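Local structure of general Secretion Pathway Protein (Vibrio vulnificus, 4G54) at residues 22-27 with 90-95; 37-42 with 230-235; 81-86 with 119-124. The protein forms a periplasmic part of the EpsAB fusion protein of the type II secretion system and probably binds peptidoglycan. All coordinates share one frame; numbering follows the deposited sequence.

Contacts 1 and 3 lie side by side, their centres about 10 Å apart, because they use neighbouring strands of one antiparallel sheet: 88-97 in contact 1 and 79-85 in contact 3. The backbones of Ala90 and Leu83, and of Val92 and Leu81, pair between them. Contact 2 is about 19 Å from contact 1 by centres, yet the two touch where helix 30-40 rests on the sheet: Leu40 CD2 is 3.7 Å from Leu95 CD1, and Leu37 and Leu40 meet Val93. From contact 3 it stands apart, about 7 Å at the nearest atoms. Contact 3 is nested in the long chain loop that contact 2 closes with residues 230-235.

Contact 1 (22-27 with 90-95)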
loop_
_atom_site.group_PDB
_atom_site.type_symbol
_atom_site.label_atom_id
_atom_site.label_comp_id
_atom_site.label_asym_id
_atom_site.label_seq_id
_atom_site.Cartn_x
_atom_site.Cartn_y
_atom_site.Cartn_z
ATOM N N SER A 22 -21.904 -15.603 -0.102
ATOM C CA SER A 22 -21.643 -15.435 1.340
ATOM C C SER A 22 -20.135 -15.665 1.742
ATOM O O SER A 22 -19.685 -15.130 2.745
ATOM C CB SER A 22 -22.648 -16.232 2.211
ATOM O OG SER A 22 -22.333 -17.620 2.290
ATOM N N ALA A 23 -19.385 -16.456 0.964
ATOM C CA ALA A 23 -17.942 -16.673 1.238
ATOM C C ALA A 23 -17.158 -15.357 1.226
ATOM O O ALA A 23 -16.146 -15.263 1.948
ATOM C CB ALA A 23 -17.335 -17.593 0.228
ATOM N N VAL A 24 -17.580 -14.384 0.405
ATOM C CA VAL A 24 -16.793 -13.138 0.298
ATOM C C VAL A 24 -16.861 -12.339 1.528
ATOM O O VAL A 24 -15.975 -11.480 1.747
ATOM C CB VAL A 24 -17.297 -12.114 -0.748
ATOM C CG1 VAL A 24 -16.142 -11.649 -1.649
ATOM C CG2 VAL A 24 -18.536 -12.509 -1.437
ATOM N N ALA A 25 -17.941 -12.530 2.286
ATOM C CA ALA A 25 -18.287 -11.727 3.460
ATOM C C ALA A 25 -17.872 -12.355 4.778
ATOM O O ALA A 25 -18.514 -12.127 5.809
ATOM C CB ALA A 25 -19.796 -11.487 3.485
ATOM N N ARG A 26 -16.822 -13.175 4.763
ATOM C CA ARG A 26 -16.323 -13.763 5.980
ATOM C C ARG A 26 -15.863 -12.790 7.124
ATOM O O ARG A 26 -16.147 -13.040 8.302
ATOM C CB ARG A 26 -15.156 -14.676 5.609
ATOM C CG ARG A 26 -14.576 -15.274 6.809
ATOM C CD ARG A 26 -13.613 -16.407 6.517
ATOM N NE ARG A 26 -12.944 -16.767 7.761
ATOM C CZ ARG A 26 -11.972 -16.047 8.344
ATOM N NH1 ARG A 26 -11.498 -14.932 7.783
ATOM N NH2 ARG A 26 -11.457 -16.472 9.498
ATOM N N MET A 27 -15.068 -11.773 6.768
ATOM C CA MET A 27 -14.475 -10.873 7.747
ATOM C C MET A 27 -15.464 -9.767 7.960
ATOM O O MET A 27 -15.880 -9.043 7.016
ATOM C CB MET A 27 -13.153 -10.273 7.218
ATOM C CG MET A 27 -12.110 -11.376 7.095
ATOM S SD MET A 27 -10.427 -10.872 6.722
ATOM C CE MET A 27 -10.618 -10.163 5.057
ATOM N N ALA A 90 -19.132 -6.116 5.255
ATOM C CA ALA A 90 -18.094 -7.131 5.297
ATOM C C ALA A 90 -16.904 -6.583 4.570
ATOM O O ALA A 90 -16.969 -5.486 3.938
ATOM C CB ALA A 90 -18.527 -8.433 4.641
ATOM N N TYR A 91 -15.765 -7.236 4.740
ATOM C CA TYR A 91 -14.486 -6.616 4.315
ATOM C C TYR A 91 -13.690 -7.731 3.625
ATOM O O TYR A 91 -13.625 -8.818 4.127
ATOM C CB TYR A 91 -13.694 -6.124 5.566
ATOM C CG TYR A 91 -14.428 -5.001 6.250
ATOM C CD1 TYR A 91 -15.400 -5.260 7.243
ATOM C CD2 TYR A 91 -14.195 -3.668 5.844
ATOM C CE1 TYR A 91 -16.111 -4.224 7.804
ATOM C CE2 TYR A 91 -14.896 -2.579 6.433
ATOM C CZ TYR A 91 -15.854 -2.876 7.432
ATOM O OH TYR A 91 -16.573 -1.896 8.046
ATOM N N VAL A 92 -13.096 -7.428 2.468
ATOM C CA VAL A 92 -12.333 -8.444 1.732
ATOM C C VAL A 92 -11.074 -7.776 1.146
ATOM O O VAL A 92 -11.076 -6.583 0.870
ATOM C CB VAL A 92 -13.227 -9.093 0.619
ATOM C CG1 VAL A 92 -13.561 -8.101 -0.532
ATOM C CG2 VAL A 92 -12.599 -10.309 0.113
ATOM N N VAL A 93 -9.970 -8.510 1.109
ATOM C CA VAL A 93 -8.751 -7.972 0.531
ATOM C C VAL A 93 -8.782 -8.064 -0.956
ATOM O O VAL A 93 -9.032 -9.140 -1.523
ATOM C CB VAL A 93 -7.483 -8.646 1.122
ATOM C CG1 VAL A 93 -6.235 -8.253 0.317
ATOM C CG2 VAL A 93 -7.355 -8.249 2.618
ATOM N N LEU A 94 -8.511 -6.928 -1.626
ATOM C CA LEU A 94 -8.305 -6.956 -3.094
ATOM C C LEU A 94 -6.827 -7.151 -3.301
ATOM O O LEU A 94 -5.995 -6.311 -2.921
ATOM C CB LEU A 94 -8.752 -5.595 -3.705
ATOM C CG LEU A 94 -8.426 -5.421 -5.201
ATOM C CD1 LEU A 94 -9.276 -6.300 -6.014
ATOM C CD2 LEU A 94 -8.698 -3.948 -5.593
ATOM N N LEU A 95 -6.465 -8.262 -3.969
ATOM C CA LEU A 95 -5.071 -8.563 -4.235
ATOM C C LEU A 95 -4.692 -8.060 -5.573
ATOM O O LEU A 95 -3.560 -7.519 -5.701
ATOM C CB LEU A 95 -4.827 -10.135 -4.146
ATOM C CG LEU A 95 -3.451 -10.649 -4.512
ATOM C CD1 LEU A 95 -2.422 -10.206 -3.471
ATOM C CD2 LEU A 95 -3.542 -12.213 -4.550
HETATM O O HOH W 1 -14.296 -11.535 3.935
#
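Met27 has CG anti to its carbonyl carbon (chi1 -67°), and a bend at chi3 (-65°) brings the terminal CE to Tyr91 O, 3.4 Å away, and alongside Val92 CA. The backbone of Met27 is tied to the same strand: Tyr91 N donates to Met27 O at 2.9 Å in a bent bond (140° at the hydrogen), with Ala90 CA also close to that oxygen. A water completes the join. It accepts from Met27 N at 2.9 Å and donates to Val24 O and Tyr91 O, so one molecule satisfies three backbone polar groups of a largely buried contact.

Apolar packing continues toward the 3-10 turn at 22-24. Ala25 CB meets Ala90 CB at only 3.5 Å, a tight methyl-to-methyl approach beside Trp18, whereas Val24 CG1 lies 4.2 Å from Val92 CG2, the two valines crossing obliquely near Leu83 and Leu104. Tyr91 turns its ring end away from residues 22-27, its OH bonded to Arg89. The segment leading into helix 30-40 is thereby pinned to strand 88-97 of the six-stranded antiparallel sheet, part of a helix-against-sheet arrangement consistent with the C39-like, papain-related family of this domain.

Contact 2 (37-42 with 230-235)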
loop_
_atom_site.group_PDB
_atom_site.type_symbol
_atom_site.label_atom_id
_atom_site.label_comp_id
_atom_site.label_asym_id
_atom_site.label_seq_id
_atom_site.Cartn_x
_atom_site.Cartn_y
_atom_site.Cartn_z
ATOM N N LEU A 37 -4.802 -7.744 5.771
ATOM C CA LEU A 37 -4.022 -6.941 4.800
ATOM C C LEU A 37 -2.593 -6.752 5.267
ATOM O O LEU A 37 -1.656 -6.849 4.467
ATOM C CB LEU A 37 -4.782 -5.613 4.586
ATOM C CG LEU A 37 -4.176 -4.694 3.532
ATOM C CD1 LEU A 37 -4.175 -5.436 2.242
ATOM C CD2 LEU A 37 -5.068 -3.415 3.421
ATOM N N TYR A 38 -2.385 -6.586 6.578
ATOM C CA TYR A 38 -0.998 -6.485 7.052
ATOM C C TYR A 38 -0.230 -7.802 6.823
ATOM O O TYR A 38 0.984 -7.768 6.564
ATOM C CB TYR A 38 -0.942 -6.211 8.539
ATOM C CG TYR A 38 -0.978 -4.734 8.918
ATOM C CD1 TYR A 38 -2.115 -4.160 9.439
ATOM C CD2 TYR A 38 0.158 -3.890 8.724
ATOM C CE1 TYR A 38 -2.081 -2.739 9.876
ATOM C CE2 TYR A 38 0.162 -2.578 9.042
ATOM C CZ TYR A 38 -0.923 -2.013 9.656
ATOM O OH TYR A 38 -0.890 -0.684 9.999
ATOM N N LYS A 39 -0.894 -8.938 6.880
ATOM C CA LYS A 39 -0.137 -10.177 6.657
ATOM C C LYS A 39 0.450 -10.208 5.209
ATOM O O LYS A 39 1.512 -10.794 4.962
ATOM C CB LYS A 39 -1.046 -11.368 6.787
ATOM C CG LYS A 39 -1.620 -11.580 8.130
ATOM C CD LYS A 39 -2.398 -12.964 8.164
ATOM C CE LYS A 39 -3.374 -12.936 9.301
ATOM N NZ LYS A 39 -4.232 -14.161 9.294
ATOM N N LEU A 40 -0.272 -9.637 4.220
ATOM C CA LEU A 40 0.216 -9.575 2.846
ATOM C C LEU A 40 1.480 -8.784 2.746
ATOM O O LEU A 40 2.304 -9.060 1.871
ATOM C CB LEU A 40 -0.828 -8.901 1.919
ATOM C CG LEU A 40 -1.739 -9.776 1.135
ATOM C CD1 LEU A 40 -2.634 -10.310 2.109
ATOM C CD2 LEU A 40 -2.518 -8.984 0.062
ATOM N N TRP A 41 1.667 -7.809 3.640
ATOM C CA TRP A 41 2.909 -7.069 3.684
ATOM C C TRP A 41 3.985 -7.782 4.523
ATOM O O TRP A 41 5.144 -7.304 4.664
ATOM C CB TRP A 41 2.632 -5.655 4.233
ATOM C CG TRP A 41 1.833 -4.799 3.298
ATOM C CD1 TRP A 41 0.529 -4.636 3.290
ATOM C CD2 TRP A 41 2.368 -3.963 2.267
ATOM N NE1 TRP A 41 0.131 -3.741 2.305
ATOM C CE2 TRP A 41 1.273 -3.298 1.658
ATOM C CE3 TRP A 41 3.672 -3.707 1.825
ATOM C CZ2 TRP A 41 1.450 -2.343 0.575
ATOM C CZ3 TRP A 41 3.852 -2.784 0.771
ATOM C CH2 TRP A 41 2.751 -2.165 0.160
ATOM N N GLY A 42 3.654 -8.953 5.076
ATOM C CA GLY A 42 4.620 -9.700 5.902
ATOM C C GLY A 42 4.602 -9.409 7.397
ATOM O O GLY A 42 5.566 -9.858 8.115
ATOM N N PRO A 230 3.733 -17.519 5.737
ATOM C CA PRO A 230 4.925 -17.873 6.419
ATOM C C PRO A 230 4.970 -17.015 7.694
ATOM O O PRO A 230 4.079 -16.197 7.948
ATOM C CB PRO A 230 6.036 -17.508 5.405
ATOM C CG PRO A 230 5.420 -16.255 4.650
ATOM C CD PRO A 230 3.904 -16.431 4.729
ATOM N N SER A 231 5.972 -17.272 8.506
ATOM C CA SER A 231 6.184 -16.558 9.740
ATOM C C SER A 231 6.197 -15.032 9.492
ATOM O O SER A 231 6.834 -14.539 8.562
ATOM C CB SER A 231 7.520 -16.997 10.316
ATOM O OG SER A 231 7.983 -18.240 9.719
ATOM N N LEU A 232 5.414 -14.320 10.278
ATOM C CA LEU A 232 5.281 -12.850 10.127
ATOM C C LEU A 232 6.248 -12.108 11.003
ATOM O O LEU A 232 6.689 -12.654 12.037
ATOM C CB LEU A 232 3.859 -12.483 10.513
ATOM C CG LEU A 232 2.599 -12.567 9.668
ATOM C CD1 LEU A 232 2.789 -12.742 8.169
ATOM C CD2 LEU A 232 1.505 -13.400 10.351
ATOM N N ALA A 233 6.556 -10.860 10.614
ATOM C CA ALA A 233 7.547 -10.034 11.345
ATOM C C ALA A 233 6.779 -8.985 12.178
ATOM O O ALA A 233 5.658 -8.574 11.830
ATOM C CB ALA A 233 8.452 -9.317 10.361
ATOM N N PRO A 234 7.434 -8.481 13.211
ATOM C CA PRO A 234 6.819 -7.342 13.882
ATOM C C PRO A 234 6.887 -6.085 13.030
ATOM O O PRO A 234 7.824 -5.928 12.265
ATOM C CB PRO A 234 7.707 -7.200 15.162
ATOM C CG PRO A 234 9.029 -7.776 14.791
ATOM C CD PRO A 234 8.734 -8.886 13.783
ATOM N N LEU A 235 5.886 -5.188 13.134
ATOM C CA LEU A 235 6.000 -3.943 12.407
ATOM C C LEU A 235 7.222 -3.073 12.752
ATOM O O LEU A 235 7.730 -3.109 13.887
ATOM C CB LEU A 235 4.665 -3.139 12.604
ATOM C CG LEU A 235 3.435 -3.628 11.814
ATOM C CD1 LEU A 235 2.181 -2.972 12.398
ATOM C CD2 LEU A 235 3.666 -3.131 10.350
#
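Gly42 and Ala233 join the end of helix 30-40 to an extended segment from far along the chain. The helix closes in a Schellman motif: Gly42 takes a positive phi of 91°, and Gly42 N bonds back to Lys39 O at 2.8 Å. The turn presents Gly42 O to Ala233 N, which donates in the carbonyl plane at 2.9 Å through a nearly straight bond (169° at the hydrogen). Ala233 is bonded further to the backbone of Arg44, and the weakly bonded strand at about 233-234 runs parallel to strand 43-44 in a small two-stranded sheet that starts where the helix stops.

The side chains flank this bond. Leu232 carries its CG anti to the carbonyl carbon, and an unusual chi2 of -15° leaves CD1 almost eclipsed with CA; CD1 rests 3.9 Å from Gly42 C and 4.0 Å from Lys39 O, against the last turn of the helix. Its other branch, CD2, approaches the aliphatic part of Lys39 at CG, 4.2 Å away, while the ammonium end of that lysine leads off to a salt bridge with Glu36. Leu235 sits beyond Ala233 and crosses the side chain of Tyr38 at about a right angle, with CD2 3.8 Å from Tyr38 CE2. The Tyr38 ring also meets Phe60, and Leu235 touches Tyr43.

One backbone bond and a scatter of methyl contacts thus carry the contact, with no charged pair across it. The carbonyl of Gly42, just past the helix, receives a nearly straight bond from Ala233 N; Leu232 packs on the turn beside it, while Leu235 packs on Tyr38, so the join rests on backbone pairing and apolar burial.

Contact 3 (81-86 with 119-124); sequences LTLQHE and MSLWRG
Leu83 and Gln84 meet Leu121 to Arg123 in a partly buried backbone junction, where helix 115-121 gives way to extended chain beside strand 79-85. Gln84 N donates to Leu121 O at 2.8 Å, almost straight at 168° and nearly along the C=O axis. Leu83 CA adds a CA-H...O contact to that oxygen. A water accepts from Arg123 N and Gln84 NE2 and donates to Thr82 O (2.6 Å).

Trp122 has its CG anti to the backbone N, and chi2 of 59° turns CD1 to 3.2 Å from Thr82 O, at the ring edge near its plane, while Leu81 and Leu83 cross the indole side chain at about right angles. Trp122 NE1 bonds Glu125 O and Thr82 OG1 bonds Glu125 OE2, where strand 125-131 continues along the same edge of strand 79-85 in the antiparallel sheet of the C39-like domain; strand 88-97 takes the opposite edge. Arg123 is extended from CG to NE, and Gln84 CB stands 3.4 Å above one face of the Arg123 guanidinium, offset toward its rim; the glutamine amide plane is turned 27° from it. Arg123 NE donates to a second water at 2.8 Å. Leu121 CD2 packs 4.0 Å from His85 CB.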
loop_
_atom_site.group_PDB
_atom_site.type_symbol
_atom_site.label_atom_id
_atom_site.label_comp_id
_atom_site.label_asym_id
_atom_site.label_seq_id
_atom_site.Cartn_x
_atom_site.Cartn_y
_atom_site.Cartn_z
ATOM N N LEU A 81 -11.461 -3.918 0.684
ATOM C CA LEU A 81 -12.708 -3.391 0.102
ATOM C C LEU A 81 -13.791 -3.529 1.177
ATOM O O LEU A 81 -13.921 -4.565 1.825
ATOM C CB LEU A 81 -13.151 -4.221 -1.122
ATOM C CG LEU A 81 -12.101 -4.281 -2.229
ATOM C CD1 LEU A 81 -12.769 -5.025 -3.404
ATOM C CD2 LEU A 81 -11.619 -2.902 -2.631
ATOM N N THR A 82 -14.638 -2.517 1.347
ATOM C CA THR A 82 -15.828 -2.633 2.191
ATOM C C THR A 82 -16.933 -3.116 1.285
ATOM O O THR A 82 -17.302 -2.401 0.292
ATOM C CB THR A 82 -16.188 -1.258 2.828
ATOM O OG1 THR A 82 -15.079 -0.765 3.634
ATOM C CG2 THR A 82 -17.452 -1.403 3.764
ATOM N N LEU A 83 -17.553 -4.240 1.657
ATOM C CA LEU A 83 -18.732 -4.738 0.898
ATOM C C LEU A 83 -19.999 -4.406 1.711
ATOM O O LEU A 83 -19.973 -4.419 2.952
ATOM C CB LEU A 83 -18.591 -6.225 0.648
ATOM C CG LEU A 83 -17.307 -6.668 -0.108
ATOM C CD1 LEU A 83 -17.407 -8.178 -0.451
ATOM C CD2 LEU A 83 -17.111 -5.830 -1.355
ATOM N N GLN A 84 -21.083 -4.040 1.024
ATOM C CA GLN A 84 -22.305 -3.645 1.742
ATOM C C GLN A 84 -23.431 -4.424 1.059
ATOM O O GLN A 84 -23.442 -4.548 -0.167
ATOM C CB GLN A 84 -22.543 -2.084 1.782
ATOM C CG GLN A 84 -21.246 -1.178 1.511
ATOM C CD GLN A 84 -21.136 0.252 2.178
ATOM O OE1 GLN A 84 -22.031 0.684 2.943
ATOM N NE2 GLN A 84 -19.984 0.983 1.880
ATOM N N HIS A 85 -24.302 -5.045 1.864
ATOM C CA HIS A 85 -25.487 -5.744 1.330
ATOM C C HIS A 85 -26.597 -5.692 2.355
ATOM O O HIS A 85 -26.500 -6.266 3.457
ATOM C CB HIS A 85 -25.208 -7.186 0.904
ATOM C CG HIS A 85 -26.417 -7.899 0.382
ATOM N ND1 HIS A 85 -27.033 -7.545 -0.805
ATOM C CD2 HIS A 85 -27.133 -8.933 0.894
ATOM C CE1 HIS A 85 -28.080 -8.333 -0.998
ATOM N NE2 HIS A 85 -28.156 -9.189 0.011
ATOM N N GLU A 86 -27.670 -5.005 1.928
ATOM C CA GLU A 86 -28.834 -4.728 2.742
ATOM C C GLU A 86 -28.567 -4.515 4.253
ATOM O O GLU A 86 -29.034 -5.289 5.111
ATOM C CB GLU A 86 -29.957 -5.731 2.407
ATOM C CG GLU A 86 -29.682 -7.211 2.660
ATOM C CD GLU A 86 -30.906 -8.072 2.369
ATOM O OE1 GLU A 86 -31.650 -8.382 3.340
ATOM O OE2 GLU A 86 -31.155 -8.400 1.168
ATOM N N MET A 119 -19.371 -5.075 -8.367
ATOM C CA MET A 119 -20.179 -3.873 -8.288
ATOM C C MET A 119 -21.490 -4.062 -7.590
ATOM O O MET A 119 -22.055 -3.056 -7.073
ATOM C CB MET A 119 -20.325 -3.249 -9.700
ATOM C CG MET A 119 -18.965 -2.715 -10.263
ATOM S SD MET A 119 -17.763 -1.799 -9.193
ATOM C CE MET A 119 -16.298 -2.355 -9.902
ATOM N N SER A 120 -21.996 -5.306 -7.546
ATOM C CA SER A 120 -23.214 -5.577 -6.825
ATOM C C SER A 120 -23.067 -5.459 -5.280
ATOM O O SER A 120 -24.064 -5.210 -4.584
ATOM C CB SER A 120 -23.779 -6.917 -7.314
ATOM O OG SER A 120 -23.020 -7.938 -6.710
ATOM N N LEU A 121 -21.824 -5.488 -4.787
ATOM C CA LEU A 121 -21.557 -5.548 -3.372
ATOM C C LEU A 121 -20.656 -4.358 -2.922
ATOM O O LEU A 121 -20.660 -4.006 -1.745
ATOM C CB LEU A 121 -20.827 -6.865 -3.067
ATOM C CG LEU A 121 -21.742 -8.143 -3.212
ATOM C CD1 LEU A 121 -21.003 -9.357 -2.729
ATOM C CD2 LEU A 121 -23.060 -7.983 -2.416
ATOM N N TRP A 122 -19.875 -3.762 -3.822
ATOM C CA TRP A 122 -18.903 -2.727 -3.403
ATOM C C TRP A 122 -19.489 -1.363 -3.753
ATOM O O TRP A 122 -19.888 -1.141 -4.942
ATOM C CB TRP A 122 -17.578 -2.949 -4.129
ATOM C CG TRP A 122 -16.523 -1.937 -3.781
ATOM C CD1 TRP A 122 -15.988 -1.645 -2.514
ATOM C CD2 TRP A 122 -15.852 -1.093 -4.722
ATOM N NE1 TRP A 122 -14.989 -0.675 -2.678
ATOM C CE2 TRP A 122 -14.943 -0.278 -4.001
ATOM C CE3 TRP A 122 -16.008 -0.888 -6.108
ATOM C CZ2 TRP A 122 -14.130 0.678 -4.610
ATOM C CZ3 TRP A 122 -15.231 0.098 -6.721
ATOM C CH2 TRP A 122 -14.250 0.835 -5.981
ATOM N N ARG A 123 -19.498 -0.442 -2.772
ATOM C CA ARG A 123 -20.053 0.887 -2.986
ATOM C C ARG A 123 -18.975 1.970 -3.004
ATOM O O ARG A 123 -19.258 3.162 -3.023
ATOM C CB ARG A 123 -21.159 1.223 -1.963
ATOM C CG ARG A 123 -22.389 0.288 -2.094
ATOM C CD ARG A 123 -23.444 0.542 -0.984
ATOM N NE ARG A 123 -24.479 -0.514 -0.971
ATOM C CZ ARG A 123 -25.379 -0.759 0.002
ATOM N NH1 ARG A 123 -25.418 -0.049 1.131
ATOM N NH2 ARG A 123 -26.250 -1.755 -0.154
ATOM N N GLY A 124 -17.731 1.572 -3.100
ATOM C CA GLY A 124 -16.675 2.572 -3.266
ATOM C C GLY A 124 -15.681 2.605 -2.154
ATOM O O GLY A 124 -14.605 3.183 -2.320
HETATM O O HOH W 2 -18.171 0.034 -0.222
HETATM O O HOH W 3 -24.055 -2.862 -2.506
#